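Local coordinates for lipoprotein (Shewanella oneidensis, PDB 3LHN) that is an NlpE-family lipoprotein of uncertain role, built on a calycin-like beta-barrel and probably anchored to a bacterial membrane by a lipid, at residues L37-C42 and S61-K66; T47-Q52 and I86-G91. One frame throughout, in Å; residues are numbered along the deposited sequence.

Interaction 1: residues L37-C42 and S61-K66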
# COMPACT_ATOMS: atom_id res chain seq x y z
N LEU A 37 12.12 -6.19 9.26
CA LEU A 37 11.13 -6.85 8.43
C LEU A 37 11.53 -6.74 6.97
O LEU A 37 12.24 -5.80 6.57
CB LEU A 37 9.77 -6.17 8.60
CG LEU A 37 9.05 -6.22 9.96
CD1 LEU A 37 7.85 -5.31 10.01
CD2 LEU A 37 8.66 -7.64 10.32
N PRO A 38 11.05 -7.67 6.13
CA PRO A 38 11.31 -7.52 4.72
C PRO A 38 10.64 -6.31 4.13
O PRO A 38 9.56 -5.95 4.55
CB PRO A 38 10.70 -8.82 4.12
CG PRO A 38 10.76 -9.79 5.25
CD PRO A 38 10.38 -8.96 6.43
N CYS A 39 11.29 -5.72 3.13
CA CYS A 39 10.80 -4.49 2.51
C CYS A 39 10.49 -4.75 1.05
O CYS A 39 11.29 -5.35 0.38
CB CYS A 39 11.89 -3.45 2.64
SG CYS A 39 11.43 -1.79 2.06
N ALA A 40 9.33 -4.33 0.57
CA ALA A 40 8.99 -4.59 -0.84
C ALA A 40 10.00 -4.02 -1.83
O ALA A 40 10.27 -4.63 -2.87
CB ALA A 40 7.62 -4.05 -1.17
N SER A 41 10.59 -2.87 -1.51
CA SER A 41 11.54 -2.27 -2.46
C SER A 41 12.67 -1.53 -1.80
O SER A 41 13.10 -0.48 -2.25
CB SER A 41 10.82 -1.34 -3.46
OG SER A 41 10.27 -0.26 -2.76
N CYS A 42 13.21 -2.16 -0.78
CA CYS A 42 14.34 -1.60 -0.05
C CYS A 42 15.01 -2.69 0.75
O CYS A 42 14.54 -3.82 0.80
CB CYS A 42 13.89 -0.42 0.79
SG CYS A 42 13.22 -0.72 2.43
N SER A 61 9.48 2.94 11.94
CA SER A 61 9.94 2.08 10.82
C SER A 61 11.02 2.82 10.07
O SER A 61 10.72 3.86 9.50
CB SER A 61 8.81 1.79 9.83
OG SER A 61 7.69 1.16 10.46
N ILE A 62 12.27 2.36 10.11
CA ILE A 62 13.33 2.93 9.29
C ILE A 62 13.50 2.05 8.07
O ILE A 62 13.86 0.85 8.15
CB ILE A 62 14.65 3.00 10.03
CG1 ILE A 62 14.43 3.74 11.37
CG2 ILE A 62 15.74 3.62 9.18
CD1 ILE A 62 15.71 3.91 12.17
N TYR A 63 13.17 2.63 6.91
CA TYR A 63 13.34 1.96 5.65
C TYR A 63 14.80 2.10 5.24
O TYR A 63 15.27 3.18 4.86
CB TYR A 63 12.36 2.52 4.62
CG TYR A 63 10.95 2.11 4.90
CD1 TYR A 63 10.15 2.74 5.85
CD2 TYR A 63 10.39 1.05 4.22
CE1 TYR A 63 8.83 2.29 6.11
CE2 TYR A 63 9.11 0.62 4.47
CZ TYR A 63 8.33 1.24 5.41
OH TYR A 63 7.05 0.76 5.62
N LEU A 64 15.51 1.00 5.31
CA LEU A 64 16.95 0.93 5.14
C LEU A 64 17.32 0.95 3.67
O LEU A 64 16.53 0.60 2.79
CB LEU A 64 17.49 -0.37 5.75
CG LEU A 64 17.16 -0.55 7.22
CD1 LEU A 64 17.55 -1.98 7.63
CD2 LEU A 64 17.82 0.56 8.09
N GLY A 65 18.56 1.35 3.41
CA GLY A 65 19.13 1.35 2.08
C GLY A 65 19.76 2.66 1.70
O GLY A 65 19.95 3.56 2.53
N LYS A 66 20.02 2.78 0.41
CA LYS A 66 20.70 3.93 -0.14
C LYS A 66 19.81 5.19 -0.08
O LYS A 66 20.31 6.32 -0.18
CB LYS A 66 21.15 3.60 -1.59
CG LYS A 66 22.24 2.47 -1.72
CD LYS A 66 22.36 1.84 -3.17

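Interaction 2: residues T47-Q52 and I86-G91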
# COMPACT_ATOMS: atom_id res chain seq x y z
N THR A 47 12.27 -2.00 12.54
CA THR A 47 10.97 -1.74 13.15
C THR A 47 11.00 -1.78 14.66
O THR A 47 11.60 -2.67 15.25
CB THR A 47 9.98 -2.83 12.66
OG1 THR A 47 9.89 -2.75 11.24
CG2 THR A 47 8.57 -2.67 13.31
N THR A 48 10.36 -0.82 15.28
CA THR A 48 10.17 -0.75 16.74
C THR A 48 8.69 -0.49 16.97
O THR A 48 8.14 0.52 16.50
CB THR A 48 11.01 0.38 17.38
OG1 THR A 48 12.39 0.26 16.97
CG2 THR A 48 10.90 0.32 18.91
N LEU A 49 8.00 -1.45 17.59
CA LEU A 49 6.55 -1.36 17.83
C LEU A 49 6.33 -1.44 19.32
O LEU A 49 6.71 -2.40 19.97
CB LEU A 49 5.84 -2.48 17.09
CG LEU A 49 4.35 -2.60 17.32
CD1 LEU A 49 3.59 -1.26 17.05
CD2 LEU A 49 3.79 -3.71 16.41
N THR A 50 5.72 -0.38 19.85
CA THR A 50 5.45 -0.20 21.28
C THR A 50 3.95 -0.31 21.49
O THR A 50 3.19 0.46 20.92
CB THR A 50 5.97 1.12 21.82
OG1 THR A 50 7.37 1.20 21.57
CG2 THR A 50 5.74 1.21 23.31
N LEU A 51 3.53 -1.24 22.33
CA LEU A 51 2.12 -1.47 22.67
C LEU A 51 1.87 -1.05 24.11
O LEU A 51 2.65 -1.38 25.01
CB LEU A 51 1.74 -2.95 22.56
CG LEU A 51 2.05 -3.65 21.24
CD1 LEU A 51 1.51 -5.11 21.33
CD2 LEU A 51 1.44 -2.92 20.01
N GLN A 52 0.81 -0.32 24.35
CA GLN A 52 0.36 -0.00 25.71
C GLN A 52 -0.86 -0.81 26.12
O GLN A 52 -1.67 -1.20 25.27
CB GLN A 52 -0.00 1.48 25.83
CG GLN A 52 1.02 2.41 25.34
CD GLN A 52 2.33 2.38 26.11
OE1 GLN A 52 2.39 1.98 27.30
NE2 GLN A 52 3.38 2.87 25.44
N ILE A 86 -3.75 -8.89 16.95
CA ILE A 86 -4.05 -7.46 16.95
C ILE A 86 -3.97 -6.89 15.53
O ILE A 86 -3.19 -7.34 14.69
CB ILE A 86 -3.10 -6.68 17.91
CG1 ILE A 86 -1.65 -6.83 17.54
CG2 ILE A 86 -3.36 -7.13 19.35
CD1 ILE A 86 -0.72 -5.90 18.33
N THR A 87 -4.82 -5.90 15.28
CA THR A 87 -4.82 -5.16 14.02
C THR A 87 -4.54 -3.69 14.36
O THR A 87 -5.30 -3.08 15.11
CB THR A 87 -6.17 -5.26 13.33
OG1 THR A 87 -6.50 -6.66 13.07
CG2 THR A 87 -6.17 -4.50 11.98
N LEU A 88 -3.45 -3.18 13.83
CA LEU A 88 -3.07 -1.76 14.01
C LEU A 88 -3.90 -0.89 13.09
O LEU A 88 -4.53 -1.38 12.15
CB LEU A 88 -1.61 -1.54 13.72
CG LEU A 88 -0.52 -2.41 14.39
CD1 LEU A 88 0.90 -1.91 14.10
CD2 LEU A 88 -0.71 -2.53 15.89
N SER A 89 -3.97 0.39 13.40
CA SER A 89 -4.75 1.33 12.59
C SER A 89 -4.28 1.42 11.13
O SER A 89 -5.07 1.90 10.29
CB SER A 89 -4.67 2.71 13.27
OG SER A 89 -3.31 3.14 13.27
N ASP A 90 -3.04 1.01 10.79
CA ASP A 90 -2.56 0.96 9.43
C ASP A 90 -2.92 -0.33 8.73
O ASP A 90 -2.52 -0.55 7.57
CB ASP A 90 -1.02 1.20 9.31
CG ASP A 90 -0.17 0.07 9.88
OD1 ASP A 90 -0.72 -0.85 10.51
OD2 ASP A 90 1.08 0.12 9.68
N GLY A 91 -3.68 -1.17 9.44
CA GLY A 91 -4.13 -2.43 8.87
C GLY A 91 -3.19 -3.62 9.08
O GLY A 91 -3.55 -4.76 8.77

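Interaction 1: residues L37-C42 and S61-K66
Both sulfurs of the Cys39–Cys42 disulfide come up against one edge of the Tyr63 ring, meeting it at the same carbon. Cys39 SG lies 3.7 Å from Tyr63 CD2, and Cys42 SG reaches that carbon at 3.8 Å. Measured at the ring centroid, both sulfurs sit more than 80° off the ring normal, so the bridge borders the ring instead of covering a face. These are edge-on sulfur-aromatic contacts, and Cys39 SG also comes within 4.1 Å of Tyr63 CE2, the next carbon along that edge. The two half-cystines get there differently: Cys39 extends its sulfur away from its own N (chi1 -175°), whereas Cys42 swings its sulfur back over its backbone (chi1 86°), and the two join beside the tyrosine. Cys42 also leans on the strand backbone, with its CB 3.5 Å from Leu64 O. The 2.1 Å SG–SG bond between Cys39 and Cys42 ties these residues and the two between them into a small covalent ring and presents both sulfurs to the tyrosine together. Elsewhere Tyr63 meets the ring of Phe71, and Tyr119 of the second subunit hydrogen-bonds Cys39 O, which brings this loop into the subunit interface. The disulfide matches the Cys-X-X-Cys motif known from the N-terminal domain of NlpE proteins; here it closes the loop between strands 31-37 and 44-51 and packs it against Tyr63 and Leu64 of strand 56-64.

Interaction 2: residues T47-Q52 and I86-G91
Leu49 and Leu88 point at each other tip to tip, and Leu51 and Ile86 do the same beside them. In the first pair the CD1 methyls of Leu49 and Leu88 meet at 4.0 Å, and Leu49 CD2 is 4.1 Å from the same Leu88 CD1, so one methyl of Leu88 faces the fork of Leu49. The second pair repeats the pattern with the same division of roles: Ile86 CD1 faces the fork of Leu51, 3.8 Å from its CD1 and 4.0 Å from its CD2. Ile86 sends CG1 between N and the carbonyl carbon (chi1 60°), and the extended next torsion (chi2 171°) carries CD1 out to Leu51. The backbones stay well apart, with the CA atoms of Leu51 and Leu88 10.1 Å from each other, so methyl groups alone bridge the gap. Just beyond Leu88 the chain reverses in a type I turn, closed by Gly91 N to Leu88 O at 2.8 Å. All four residues are buried inside the barrel, where Phe77 of strand 69-79 touches Leu51, Ile86 and Leu88, Phe57 and Leu59 of strand 56-64 adjoin Leu49, and Tyr94 of strand 93-97 packs on Leu49 and Ile86.

How the interactions relate
The centres of the two contacts are about 18 Å apart in one antiparallel barrel. Interaction 2 lies in the interior, about 6 Å from the centre of the chain, while interaction 1 is about 16 Å from it. Their segments alternate in sequence: 37-42, 47-52, 61-66, then 86-91. Strand 44-51, which carries 47-52 of interaction 2, and strand 56-64, which carries 61-66 of interaction 1, are neighbours in the sheet, and the contacts meet where Leu37 CD1 packs 3.5 Å from Thr47 OG1. One contact thus fastens a disulfide-closed loop to a nearby strand, and the other packs apolar side chains across the core, both within the NlpE N-terminal domain.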